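Local coordinates for periplasmic binding protein (Veillonella parvula, PDB 4OVK), which probably captures a solute outside the cytoplasmic membrane and delivers it to an ABC transporter, at residues Leu236-Ser241 against Ala271-Tyr276; Pro231-Leu236 against Thr265-Lys270; Gly50-Ile55 against Ala75-Asn80. All coordinates share one frame; numbering follows the deposited sequence. Where two conformers were deposited one is given.

Contact 1. Residues Leu236-Ser241 against Ala271-Tyr276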
ATOM      1  N   LEU A 236      -5.392 -13.220  -3.277  1.00 12.81           N
ATOM      2  CA  LEU A 236      -4.836 -12.896  -4.587  1.00 13.54           C
ATOM      3  C   LEU A 236      -4.409 -11.439  -4.583  1.00 12.62           C
ATOM      4  O   LEU A 236      -5.177 -10.579  -4.198  1.00 12.68           O
ATOM      5  CB  LEU A 236      -5.881 -13.115  -5.687  1.00 13.34           C
ATOM      6  CG  LEU A 236      -6.556 -14.487  -5.760  1.00 14.86           C
ATOM      7  CD1 LEU A 236      -7.676 -14.477  -6.783  1.00 15.92           C
ATOM      8  CD2 LEU A 236      -5.561 -15.580  -6.088  1.00 16.36           C
ATOM      9  N   SER A 237      -3.189 -11.159  -5.039  1.00 13.48           N
ATOM     10  CA  SER A 237      -2.691  -9.799  -5.034  1.00 13.07           C
ATOM     11  C   SER A 237      -3.282  -8.934  -6.160  1.00 14.19           C
ATOM     12  O   SER A 237      -3.923  -9.444  -7.077  1.00 14.53           O
ATOM     13  CB  SER A 237      -1.163  -9.807  -5.136  1.00 15.32           C
ATOM     14  OG  SER A 237      -0.757  -9.696  -6.480  1.00 20.94           O
ATOM     15  N   ASN A 238      -3.028  -7.625  -6.081  1.00 15.15           N
ATOM     16  CA  ASN A 238      -3.395  -6.659  -7.139  1.00 16.46           C
ATOM     17  C   ASN A 238      -2.264  -6.356  -8.116  1.00 17.14           C
ATOM     18  O   ASN A 238      -2.368  -5.429  -8.934  1.00 19.71           O
ATOM     19  CB  ASN A 238      -3.904  -5.350  -6.520  1.00 18.57           C
ATOM     20  CG  ASN A 238      -5.277  -5.506  -5.901  1.00 19.51           C
ATOM     21  OD1 ASN A 238      -5.413  -5.622  -4.694  1.00 25.27           O
ATOM     22  ND2 ASN A 238      -6.296  -5.539  -6.734  1.00 15.52           N
ATOM     23  N   PHE A 239      -1.190  -7.139  -8.062  1.00 19.55           N
ATOM     24  CA  PHE A 239      -0.114  -7.025  -9.067  1.00 21.97           C
ATOM     25  C   PHE A 239      -0.513  -7.601 -10.425  1.00 20.82           C
ATOM     26  O   PHE A 239       0.196  -7.417 -11.417  1.00 26.33           O
ATOM     27  CB  PHE A 239       1.151  -7.744  -8.583  1.00 23.81           C
ATOM     28  CG  PHE A 239       1.916  -6.998  -7.531  1.00 26.68           C
ATOM     29  CD1 PHE A 239       1.628  -7.167  -6.185  1.00 29.87           C
ATOM     30  CD2 PHE A 239       2.964  -6.143  -7.892  1.00 34.54           C
ATOM     31  CE1 PHE A 239       2.351  -6.485  -5.214  1.00 36.98           C
ATOM     32  CE2 PHE A 239       3.688  -5.465  -6.924  1.00 37.57           C
ATOM     33  CZ  PHE A 239       3.382  -5.634  -5.584  1.00 37.36           C
ATOM     34  N   ASP A 240      -1.647  -8.294 -10.468  1.00 21.71           N
ATOM     35  CA  ASP A 240      -2.030  -9.130 -11.589  1.00 20.65           C
ATOM     36  C   ASP A 240      -3.548  -9.125 -11.690  1.00 17.78           C
ATOM     37  O   ASP A 240      -4.234  -8.868 -10.694  1.00 19.60           O
ATOM     38  CB  ASP A 240      -1.540 -10.554 -11.300  1.00 22.64           C
ATOM     39  CG  ASP A 240      -1.713 -11.477 -12.465  1.00 22.82           C
ATOM     40  OD1 ASP A 240      -0.821 -11.504 -13.330  1.00 26.73           O
ATOM     41  OD2 ASP A 240      -2.753 -12.168 -12.525  1.00 26.41           O
ATOM     42  N   SER A 241      -4.079  -9.447 -12.869  1.00 17.88           N
ATOM     43  CA  SER A 241      -5.535  -9.481 -13.071  1.00 17.98           C
ATOM     44  C   SER A 241      -6.236 -10.680 -12.429  1.00 17.65           C
ATOM     45  O   SER A 241      -7.453 -10.736 -12.453  1.00 18.12           O
ATOM     46  CB  SER A 241      -5.862  -9.503 -14.571  1.00 22.07           C
ATOM     47  OG  SER A 241      -5.628 -10.805 -15.134  1.00 23.55           O
ATOM     48  N   ALA A 271      -7.432  -9.374  -2.911  1.00 10.74           N
ATOM     49  CA  ALA A 271      -7.108  -8.326  -1.950  1.00 11.69           C
ATOM     50  C   ALA A 271      -7.772  -7.007  -2.341  1.00 12.55           C
ATOM     51  O   ALA A 271      -7.816  -6.656  -3.524  1.00 13.70           O
ATOM     52  CB  ALA A 271      -5.610  -8.123  -1.857  1.00 13.39           C
ATOM     53  N   PRO A 272      -8.269  -6.262  -1.354  1.00 12.16           N
ATOM     54  CA  PRO A 272      -8.806  -4.937  -1.654  1.00 13.40           C
ATOM     55  C   PRO A 272      -7.752  -3.947  -2.144  1.00 14.23           C
ATOM     56  O   PRO A 272      -6.534  -4.160  -1.977  1.00 16.61           O
ATOM     57  CB  PRO A 272      -9.363  -4.466  -0.313  1.00 14.05           C
ATOM     58  CG  PRO A 272      -9.487  -5.680   0.507  1.00 15.23           C
ATOM     59  CD  PRO A 272      -8.378  -6.578   0.078  1.00 13.81           C
HETATM   60  N   MSE A 273      -8.238  -2.878  -2.754  1.00 13.35           N
HETATM   61  CA  MSE A 273      -7.403  -1.751  -3.144  1.00 15.15           C
HETATM   62  C   MSE A 273      -8.172  -0.473  -2.945  1.00 12.74           C
HETATM   63  O   MSE A 273      -9.254  -0.310  -3.486  1.00 14.07           O
HETATM   64  CB  MSE A 273      -6.994  -1.939  -4.592  1.00 19.01           C
HETATM   65  CG  MSE A 273      -6.360  -0.663  -5.129  1.00 24.47           C
HETATM   66 SE   MSE A 273      -5.407  -1.140  -6.759  0.75 34.84          SE
HETATM   67  CE  MSE A 273      -6.913  -0.728  -7.943  1.00 32.49           C
ATOM     68  N   GLY A 274      -7.597   0.439  -2.166  1.00 12.48           N
ATOM     69  CA  GLY A 274      -8.157   1.746  -1.934  1.00 11.72           C
ATOM     70  C   GLY A 274      -7.423   2.731  -2.822  1.00 11.14           C
ATOM     71  O   GLY A 274      -7.430   2.576  -4.039  1.00 11.87           O
ATOM     72  N   ILE A 275      -6.774   3.701  -2.187  0.50 10.85           N
ATOM     73  CA  ILE A 275      -6.093   4.776  -2.888  0.50  9.97           C
ATOM     74  C   ILE A 275      -4.861   4.243  -3.633  0.50 10.50           C
ATOM     75  O   ILE A 275      -4.447   4.803  -4.655  0.50 12.66           O
ATOM     76  CB  ILE A 275      -5.737   5.899  -1.890  0.50  8.35           C
ATOM     77  CG1 ILE A 275      -5.554   7.228  -2.630  0.50  8.14           C
ATOM     78  CG2 ILE A 275      -4.572   5.472  -1.007  0.50  7.56           C
ATOM     79  CD1 ILE A 275      -5.429   8.414  -1.714  0.50  8.30           C
ATOM     80  N   TYR A 276      -4.313   3.141  -3.122  1.00 11.21           N
ATOM     81  CA  TYR A 276      -3.154   2.450  -3.676  1.00 12.09           C
ATOM     82  C   TYR A 276      -3.391   0.992  -3.292  1.00 14.72           C
ATOM     83  O   TYR A 276      -4.277   0.693  -2.454  1.00 15.00           O
ATOM     84  CB  TYR A 276      -1.845   2.997  -3.073  1.00 13.75           C
ATOM     85  CG  TYR A 276      -0.609   2.540  -3.823  1.00 14.85           C
ATOM     86  CD1 TYR A 276      -0.333   3.012  -5.103  1.00 16.28           C
ATOM     87  CD2 TYR A 276       0.259   1.606  -3.276  1.00 16.67           C
ATOM     88  CE1 TYR A 276       0.771   2.571  -5.805  1.00 19.58           C
ATOM     89  CE2 TYR A 276       1.376   1.176  -3.965  1.00 18.95           C
ATOM     90  CZ  TYR A 276       1.621   1.653  -5.228  1.00 19.66           C
ATOM     91  OH  TYR A 276       2.725   1.207  -5.914  1.00 27.09           O
TER
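Leu236 and Ala271 join two loops that leave the C-terminal ends of adjacent parallel strands, 233-236 and 268-270, in one of the two four-stranded parallel sheets of this periplasmic binding protein, each with strand order 2-1-3-4. In solute-binding proteins such loops usually line the cleft between the two lobes, which is consistent with the central position of this contact. The polar tie is a backbone one: Ala271 N donates to Leu236 O at 2.9 Å, with a nearly straight angle of 172° at the hydrogen. It carries the pairing of the two strands one step further before their chains part, Ser237-Ser241 heading for helix 244-248 and Pro272-Tyr276 for helix 285-296.

A second group of polar bonds shapes the first loop from within. Ser237 OG accepts from Phe239 N at 3.0 Å, forming an ST turn, and also bonds to Gln185 O, so that this buried hydroxyl has two partners. The turn is met from outside by Asp279, whose OD2 takes the N-H of Asn238.

The remaining contact is close packing. Ala271 directs CB at the first loop, where it lies 3.4 Å from Leu236 O; Tyr183 and Met288 also touch its side chain, from strand 180-184 and helix 285-296. Asn238 packs across the widening gap between the loops. Its CG stands anti to its own carbonyl carbon (chi1 -72°) and comes within 3.7 Å of Ala271 O. Met273, present as selenomethionine, crosses the same side chain obliquely, its CB 4.2 Å from Asn238 CG.

Contact 2. Residues Pro231-Leu236 against Thr265-Lys270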
ATOM      1  N   PRO A 231      -3.369 -24.895   1.327  1.00 21.68           N
ATOM      2  CA  PRO A 231      -3.838 -23.777   2.135  1.00 19.00           C
ATOM      3  C   PRO A 231      -5.358 -23.769   2.314  1.00 19.35           C
ATOM      4  O   PRO A 231      -6.103 -24.237   1.429  1.00 19.76           O
ATOM      5  CB  PRO A 231      -3.356 -22.546   1.352  1.00 19.02           C
ATOM      6  CG  PRO A 231      -3.212 -23.018  -0.047  1.00 20.90           C
ATOM      7  CD  PRO A 231      -2.772 -24.442   0.055  1.00 22.98           C
ATOM      8  N   ASP A 232      -5.784 -23.289   3.479  1.00 18.94           N
ATOM      9  CA  ASP A 232      -7.207 -23.086   3.818  1.00 18.46           C
ATOM     10  C   ASP A 232      -7.787 -21.809   3.200  1.00 18.70           C
ATOM     11  O   ASP A 232      -8.993 -21.729   2.910  1.00 19.39           O
ATOM     12  CB  ASP A 232      -7.372 -23.014   5.339  1.00 20.55           C
ATOM     13  CG  ASP A 232      -6.869 -24.269   6.049  1.00 23.97           C
ATOM     14  OD1 ASP A 232      -7.494 -25.343   5.880  1.00 28.15           O
ATOM     15  OD2 ASP A 232      -5.848 -24.178   6.780  1.00 24.92           O
ATOM     16  N   ILE A 233      -6.928 -20.803   3.032  1.00 17.57           N
ATOM     17  CA  ILE A 233      -7.320 -19.488   2.521  1.00 16.05           C
ATOM     18  C   ILE A 233      -6.276 -19.051   1.495  1.00 14.91           C
ATOM     19  O   ILE A 233      -5.082 -19.274   1.703  1.00 15.91           O
ATOM     20  CB  ILE A 233      -7.392 -18.447   3.664  1.00 16.64           C
ATOM     21  CG1 ILE A 233      -8.508 -18.804   4.651  1.00 16.87           C
ATOM     22  CG2 ILE A 233      -7.635 -17.039   3.125  1.00 16.99           C
ATOM     23  CD1 ILE A 233      -8.479 -18.001   5.940  1.00 19.23           C
ATOM     24  N   ILE A 234      -6.731 -18.474   0.383  1.00 14.25           N
ATOM     25  CA  ILE A 234      -5.825 -17.917  -0.636  1.00 15.08           C
ATOM     26  C   ILE A 234      -6.223 -16.461  -0.838  1.00 14.30           C
ATOM     27  O   ILE A 234      -7.402 -16.164  -1.039  1.00 15.82           O
ATOM     28  CB  ILE A 234      -5.925 -18.673  -1.983  1.00 17.36           C
ATOM     29  CG1 ILE A 234      -5.467 -20.132  -1.828  1.00 19.02           C
ATOM     30  CG2 ILE A 234      -5.092 -17.971  -3.063  1.00 17.46           C
ATOM     31  CD1 ILE A 234      -5.852 -21.029  -2.999  1.00 19.76           C
ATOM     32  N   ILE A 235      -5.248 -15.560  -0.734  1.00 12.69           N
ATOM     33  CA  ILE A 235      -5.444 -14.159  -1.037  1.00 12.43           C
ATOM     34  C   ILE A 235      -4.712 -13.889  -2.350  1.00 12.38           C
ATOM     35  O   ILE A 235      -3.568 -14.313  -2.519  1.00 14.30           O
ATOM     36  CB  ILE A 235      -4.902 -13.259   0.089  1.00 13.40           C
ATOM     37  CG1 ILE A 235      -5.654 -13.560   1.404  1.00 16.65           C
ATOM     38  CG2 ILE A 235      -4.997 -11.793  -0.293  1.00 16.37           C
ATOM     39  CD1 ILE A 235      -5.005 -12.933   2.591  1.00 19.14           C
ATOM     40  N   LEU A 236      -5.392 -13.220  -3.277  1.00 12.81           N
ATOM     41  CA  LEU A 236      -4.836 -12.896  -4.587  1.00 13.54           C
ATOM     42  C   LEU A 236      -4.409 -11.439  -4.583  1.00 12.62           C
ATOM     43  O   LEU A 236      -5.177 -10.579  -4.198  1.00 12.68           O
ATOM     44  CB  LEU A 236      -5.881 -13.115  -5.687  1.00 13.34           C
ATOM     45  CG  LEU A 236      -6.556 -14.487  -5.760  1.00 14.86           C
ATOM     46  CD1 LEU A 236      -7.676 -14.477  -6.783  1.00 15.92           C
ATOM     47  CD2 LEU A 236      -5.561 -15.580  -6.088  1.00 16.36           C
ATOM     48  N   THR A 265     -13.594 -25.097  -0.543  1.00 24.58           N
ATOM     49  CA  THR A 265     -14.424 -24.362   0.419  1.00 25.60           C
ATOM     50  C   THR A 265     -14.689 -22.908   0.013  1.00 23.40           C
ATOM     51  O   THR A 265     -15.266 -22.155   0.795  1.00 23.69           O
ATOM     52  CB  THR A 265     -13.791 -24.376   1.831  1.00 24.62           C
ATOM     53  OG1 THR A 265     -12.477 -23.810   1.792  1.00 25.23           O
ATOM     54  CG2 THR A 265     -13.720 -25.814   2.381  1.00 26.27           C
ATOM     55  N   HIS A 266     -14.255 -22.517  -1.193  1.00 20.55           N
ATOM     56  CA  HIS A 266     -14.517 -21.183  -1.747  1.00 20.16           C
ATOM     57  C   HIS A 266     -14.013 -20.071  -0.821  1.00 18.25           C
ATOM     58  O   HIS A 266     -14.755 -19.147  -0.438  1.00 19.00           O
ATOM     59  CB  HIS A 266     -16.000 -20.994  -2.109  1.00 23.62           C
ATOM     60  CG  HIS A 266     -16.456 -21.860  -3.243  1.00 32.73           C
ATOM     61  ND1 HIS A 266     -16.329 -21.487  -4.564  1.00 35.57           N
ATOM     62  CD2 HIS A 266     -17.028 -23.086  -3.254  1.00 36.87           C
ATOM     63  CE1 HIS A 266     -16.802 -22.445  -5.342  1.00 41.61           C
ATOM     64  NE2 HIS A 266     -17.233 -23.427  -4.570  1.00 44.43           N
ATOM     65  N   ARG A 267     -12.738 -20.191  -0.474  1.00 15.78           N
ATOM     66  CA  ARG A 267     -12.044 -19.222   0.363  1.00 15.98           C
ATOM     67  C   ARG A 267     -10.829 -18.660  -0.394  1.00 17.44           C
ATOM     68  O   ARG A 267      -9.702 -18.600   0.134  1.00 17.80           O
ATOM     69  CB  ARG A 267     -11.651 -19.887   1.687  1.00 15.91           C
ATOM     70  CG  ARG A 267     -12.862 -20.354   2.509  1.00 17.49           C
ATOM     71  CD  ARG A 267     -12.633 -20.161   3.995  1.00 18.32           C
ATOM     72  NE  ARG A 267     -12.692 -18.744   4.350  1.00 18.16           N
ATOM     73  CZ  ARG A 267     -12.292 -18.224   5.510  1.00 20.22           C
ATOM     74  NH1 ARG A 267     -12.389 -16.912   5.710  1.00 20.71           N
ATOM     75  NH2 ARG A 267     -11.783 -18.997   6.462  1.00 21.36           N
ATOM     76  N   VAL A 268     -11.084 -18.261  -1.643  1.00 16.35           N
ATOM     77  CA  VAL A 268     -10.119 -17.551  -2.499  1.00 15.22           C
ATOM     78  C   VAL A 268     -10.608 -16.123  -2.658  1.00 13.77           C
ATOM     79  O   VAL A 268     -11.713 -15.875  -3.169  1.00 15.66           O
ATOM     80  CB  VAL A 268      -9.995 -18.178  -3.900  1.00 16.11           C
ATOM     81  CG1 VAL A 268      -8.913 -17.475  -4.722  1.00 17.03           C
ATOM     82  CG2 VAL A 268      -9.718 -19.670  -3.818  1.00 17.34           C
ATOM     83  N   TYR A 269      -9.786 -15.180  -2.220  1.00 13.64           N
ATOM     84  CA  TYR A 269     -10.195 -13.784  -2.102  1.00 13.54           C
ATOM     85  C   TYR A 269      -9.217 -12.842  -2.787  1.00 13.60           C
ATOM     86  O   TYR A 269      -8.012 -12.922  -2.539  1.00 13.61           O
ATOM     87  CB  TYR A 269     -10.250 -13.393  -0.640  1.00 14.28           C
ATOM     88  CG  TYR A 269     -11.156 -14.262   0.209  1.00 14.54           C
ATOM     89  CD1 TYR A 269     -12.531 -14.156   0.116  1.00 17.06           C
ATOM     90  CD2 TYR A 269     -10.626 -15.187   1.104  1.00 14.50           C
ATOM     91  CE1 TYR A 269     -13.363 -14.948   0.911  1.00 18.58           C
ATOM     92  CE2 TYR A 269     -11.438 -15.964   1.900  1.00 16.80           C
ATOM     93  CZ  TYR A 269     -12.811 -15.848   1.795  1.00 18.57           C
ATOM     94  OH  TYR A 269     -13.627 -16.634   2.597  1.00 18.77           O
ATOM     95  N   LYS A 270      -9.742 -11.934  -3.607  1.00 12.71           N
ATOM     96  CA  LYS A 270      -8.937 -10.833  -4.154  1.00 12.44           C
ATOM     97  C   LYS A 270      -8.694  -9.728  -3.117  1.00 11.51           C
ATOM     98  O   LYS A 270      -9.637  -9.183  -2.517  1.00 11.13           O
ATOM     99  CB  LYS A 270      -9.633 -10.249  -5.376  1.00 11.54           C
ATOM    100  CG  LYS A 270      -8.875  -9.158  -6.127  1.00 12.78           C
ATOM    101  CD  LYS A 270      -7.703  -9.719  -6.902  1.00 13.26           C
ATOM    102  CE  LYS A 270      -7.319  -8.811  -8.052  1.00 12.96           C
ATOM    103  NZ  LYS A 270      -6.100  -9.281  -8.747  1.00 15.30           N
TER
HETATM  104  O   HOH W   1     -10.921 -23.266   4.024  1.00 27.04           O
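Ile234 and Val268 pair in parallel register, and around them strands 233-236 and 268-270 are tightly knit. Ile234 N donates to Arg267 O (3.0 Å), Tyr269 N to Ile234 O (2.8 Å) and Leu236 N to Tyr269 O (2.7 Å). On the face shared by Ile234, Val268 and Leu236, Val268 CG1 packs against Leu236 CD1 at 3.8 Å, while Ile234 lies alongside Val268.

The other face carries Tyr269, and there Ile233 CG2 meets the ring edge. Ile233 CG1 sits 3.7 Å above one face of the Arg267 guanidinium, toward its rim. Bends at chi2 and chi3 (-143° and 72°) bring Arg267 NE to Tyr269 OH, 2.9 Å away and in the guanidinium plane; NH1 bonds to Leu295 O. An alanine in place of Arg267 would probably leave the CG1-CD1 arm of Ile233 without the guanidinium over it, and Tyr269 OH and Leu295 O without these donors.

Toward Thr265 the chains separate, and direct bonding gives way to a water that donates both to Asp232 O (2.7 Å) and to Thr265 OG1, which also bonds to Lys261 O. The chemistry thus implies an edge strand held by backbone bonds and apolar packing, with one guanidinium tying its start to helix 285-296.

Contact 3. Residues Gly50-Ile55 against Ala75-Asn80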
ATOM      1  N   GLY A  50      -4.530  16.071   2.377  1.00 14.73           N
ATOM      2  CA  GLY A  50      -5.970  15.962   2.126  1.00 15.72           C
ATOM      3  C   GLY A  50      -6.375  16.541   0.783  1.00 16.24           C
ATOM      4  O   GLY A  50      -7.500  16.991   0.604  1.00 19.79           O
ATOM      5  N   SER A  51      -5.458  16.491  -0.180  1.00 15.19           N
ATOM      6  CA  SER A  51      -5.609  17.238  -1.415  1.00 16.48           C
ATOM      7  C   SER A  51      -4.492  16.870  -2.368  1.00 14.33           C
ATOM      8  O   SER A  51      -3.385  16.558  -1.940  1.00 13.40           O
ATOM      9  CB  SER A  51      -5.557  18.747  -1.115  1.00 19.31           C
ATOM     10  OG  SER A  51      -5.475  19.509  -2.288  1.00 20.49           O
ATOM     11  N   ASP A  52      -4.792  16.919  -3.661  1.00 13.65           N
ATOM     12  CA  ASP A  52      -3.776  16.755  -4.695  1.00 13.90           C
ATOM     13  C   ASP A  52      -3.245  18.083  -5.213  1.00 12.68           C
ATOM     14  O   ASP A  52      -2.418  18.082  -6.121  1.00 13.59           O
ATOM     15  CB  ASP A  52      -4.342  15.960  -5.881  1.00 15.40           C
ATOM     16  CG  ASP A  52      -5.467  16.697  -6.623  1.00 18.95           C
ATOM     17  OD1 ASP A  52      -5.933  17.774  -6.193  1.00 26.38           O
ATOM     18  OD2 ASP A  52      -5.881  16.203  -7.672  1.00 24.29           O
ATOM     19  N   LYS A  53      -3.695  19.198  -4.635  1.00 12.93           N
ATOM     20  CA  LYS A  53      -3.476  20.519  -5.234  1.00 15.93           C
ATOM     21  C   LYS A  53      -2.011  20.934  -5.375  1.00 13.07           C
ATOM     22  O   LYS A  53      -1.702  21.715  -6.260  1.00 15.59           O
ATOM     23  CB  LYS A  53      -4.258  21.616  -4.480  1.00 19.70           C
ATOM     24  CG  LYS A  53      -5.783  21.445  -4.513  1.00 24.18           C
ATOM     25  CD  LYS A  53      -6.409  21.821  -5.849  1.00 32.24           C
ATOM     26  CE  LYS A  53      -7.930  21.770  -5.767  1.00 39.92           C
ATOM     27  NZ  LYS A  53      -8.590  21.707  -7.105  1.00 40.19           N
ATOM     28  N   LYS A  54      -1.121  20.431  -4.516  1.00 11.75           N
ATOM     29  CA  LYS A  54       0.292  20.828  -4.554  1.00 12.26           C
ATOM     30  C   LYS A  54       1.201  19.876  -5.324  1.00 10.89           C
ATOM     31  O   LYS A  54       2.401  20.112  -5.419  1.00 13.61           O
ATOM     32  CB  LYS A  54       0.819  21.015  -3.127  1.00 12.96           C
ATOM     33  CG  LYS A  54       0.112  22.127  -2.370  1.00 15.72           C
ATOM     34  CD  LYS A  54       0.723  22.421  -1.011  1.00 19.92           C
ATOM     35  CE  LYS A  54       0.240  23.764  -0.459  1.00 23.39           C
ATOM     36  NZ  LYS A  54       0.960  24.173   0.788  1.00 25.20           N
ATOM     37  N   ILE A  55       0.633  18.795  -5.877  1.00 10.14           N
ATOM     38  CA  ILE A  55       1.427  17.776  -6.522  1.00 11.03           C
ATOM     39  C   ILE A  55       1.665  18.181  -7.965  1.00 10.63           C
ATOM     40  O   ILE A  55       0.729  18.449  -8.693  1.00 13.58           O
ATOM     41  CB  ILE A  55       0.742  16.398  -6.456  1.00 11.00           C
ATOM     42  CG1 ILE A  55       0.544  15.991  -4.993  1.00 12.25           C
ATOM     43  CG2 ILE A  55       1.573  15.360  -7.207  1.00 11.68           C
ATOM     44  CD1 ILE A  55      -0.235  14.704  -4.802  1.00 12.38           C
ATOM     45  N   ALA A  75      -9.212  12.559  -6.737  1.00 17.81           N
ATOM     46  CA  ALA A  75      -8.257  13.567  -7.179  1.00 17.86           C
ATOM     47  C   ALA A  75      -8.259  13.706  -8.705  1.00 17.49           C
ATOM     48  O   ALA A  75      -7.264  13.386  -9.358  1.00 16.69           O
ATOM     49  CB  ALA A  75      -6.873  13.191  -6.668  1.00 16.08           C
ATOM     50  N   PRO A  76      -9.381  14.183  -9.277  1.00 21.53           N
ATOM     51  CA  PRO A  76      -9.493  14.317 -10.731  1.00 22.12           C
ATOM     52  C   PRO A  76      -8.383  15.175 -11.364  1.00 20.80           C
ATOM     53  O   PRO A  76      -7.972  14.906 -12.489  1.00 21.03           O
ATOM     54  CB  PRO A  76     -10.894  14.939 -10.935  1.00 25.06           C
ATOM     55  CG  PRO A  76     -11.307  15.458  -9.602  1.00 26.22           C
ATOM     56  CD  PRO A  76     -10.638  14.564  -8.598  1.00 24.49           C
ATOM     57  N   ASP A  77      -7.873  16.166 -10.640  1.00 24.55           N
ATOM     58  CA  ASP A  77      -6.862  17.076 -11.209  1.00 26.29           C
ATOM     59  C   ASP A  77      -5.507  16.405 -11.510  1.00 21.06           C
ATOM     60  O   ASP A  77      -4.762  16.890 -12.364  1.00 22.88           O
ATOM     61  CB  ASP A  77      -6.634  18.285 -10.297  1.00 30.71           C
ATOM     62  CG  ASP A  77      -7.872  19.145 -10.120  1.00 34.06           C
ATOM     63  OD1 ASP A  77      -8.892  18.933 -10.819  1.00 40.36           O
ATOM     64  OD2 ASP A  77      -7.818  20.035  -9.252  1.00 46.52           O
ATOM     65  N   LEU A  78      -5.184  15.301 -10.834  1.00 20.50           N
ATOM     66  CA  LEU A  78      -3.909  14.593 -11.082  1.00 20.70           C
ATOM     67  C   LEU A  78      -3.803  14.036 -12.489  1.00 20.90           C
ATOM     68  O   LEU A  78      -2.701  13.746 -12.951  1.00 20.96           O
ATOM     69  CB  LEU A  78      -3.680  13.438 -10.097  1.00 21.01           C
ATOM     70  CG  LEU A  78      -3.111  13.696  -8.724  1.00 23.45           C
ATOM     71  CD1 LEU A  78      -2.937  12.393  -7.956  1.00 22.56           C
ATOM     72  CD2 LEU A  78      -1.787  14.426  -8.806  1.00 20.05           C
ATOM     73  N   GLU A  79      -4.933  13.876 -13.175  1.00 20.85           N
ATOM     74  CA  GLU A  79      -4.910  13.477 -14.579  1.00 21.98           C
ATOM     75  C   GLU A  79      -3.925  14.307 -15.404  1.00 20.20           C
ATOM     76  O   GLU A  79      -3.299  13.798 -16.329  1.00 19.83           O
ATOM     77  CB  GLU A  79      -6.305  13.598 -15.200  1.00 22.50           C
ATOM     78  CG  GLU A  79      -6.380  13.113 -16.637  1.00 27.85           C
ATOM     79  CD  GLU A  79      -5.988  11.656 -16.767  1.00 28.71           C
ATOM     80  OE1 GLU A  79      -6.304  10.878 -15.850  1.00 33.26           O
ATOM     81  OE2 GLU A  79      -5.362  11.281 -17.776  1.00 36.28           O
ATOM     82  N   ASN A  80      -3.800  15.589 -15.078  1.00 19.77           N
ATOM     83  CA  ASN A  80      -2.988  16.495 -15.887  1.00 22.35           C
ATOM     84  C   ASN A  80      -1.613  16.773 -15.314  1.00 16.94           C
ATOM     85  O   ASN A  80      -0.915  17.657 -15.801  1.00 20.07           O
ATOM     86  CB  ASN A  80      -3.720  17.814 -16.059  1.00 27.16           C
ATOM     87  CG  ASN A  80      -5.100  17.616 -16.605  1.00 31.17           C
ATOM     88  OD1 ASN A  80      -5.275  16.978 -17.638  1.00 35.82           O
ATOM     89  ND2 ASN A  80      -6.094  18.123 -15.894  1.00 41.35           N
TER
HETATM   90  O   HOH W   2      -8.492  17.006  -7.918  1.00 32.27           O
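Asp52 and Ala75 mark the nearest approach of the two backbones, their CA atoms 6.0 Å apart. Residues Asp52-Ile55 form a type I beta turn closed by Ile55 N to Asp52 O, while 76-79 winds into a short 3-10 segment in which Leu78 N bonds back to Ala75 O. Just ahead of the beta turn, Ser51 OG accepts from Lys53 N in an ST turn.

Asp52 points its side chain at the 3-10 segment. Its CG takes the crowded position between backbone N and carbonyl carbon (chi1 65°), and its OD2 reaches within 3.3 Å of Ala75 CB. A water donates to this OD2 at 2.7 Å and accepts from Asp77 N at 2.9 Å, linking the carboxylate to the start of the 3-10 turn.

The beta turn belongs to a beta-alpha-beta crossover: strand 34-36 runs through helix 41-49 and this turn into the parallel edge strand 55-57. Tyr46 of that helix touches both Asp52 and Ala75.

On the outer side Lys53 curls back, bent at chi2, and its NZ forms a salt bridge with Asp77 OD2 at 2.8 Å, nearly in line with the C-O bond. Asp52 and Asp77 cross at about a right angle, with OD1 of Asp52 4.2 Å from OD2 of Asp77; the ammonium probably offsets this repulsion between like charges. On the buried side, Asp52 CB rests on Leu78 CG, and beyond it Ile55 CG2 meets Leu78 CD2 at 3.8 Å.

From the N terminus, contact 3 comes first: it closes the excursion from residues 50-55 through strand 55-57 and helices 60-67 and 71-74 back to 75-80, tying the turn before edge strand 55-57 of the first sheet to the 3-10 segment after helix 71-74. Contacts 2 and 1 follow much later and tie edge strand 268-270 of the second sheet, and the loop after it, to strand 233-236 and its own following loop. Their segments alternate along the chain, so the two cross; they share Leu236, and Lys270 NZ bonds to Ser237 O between them. Contact 1 lies near the middle of the molecule, whereas contacts 2 and 3 fall on opposite sides, centres about 36 Å apart.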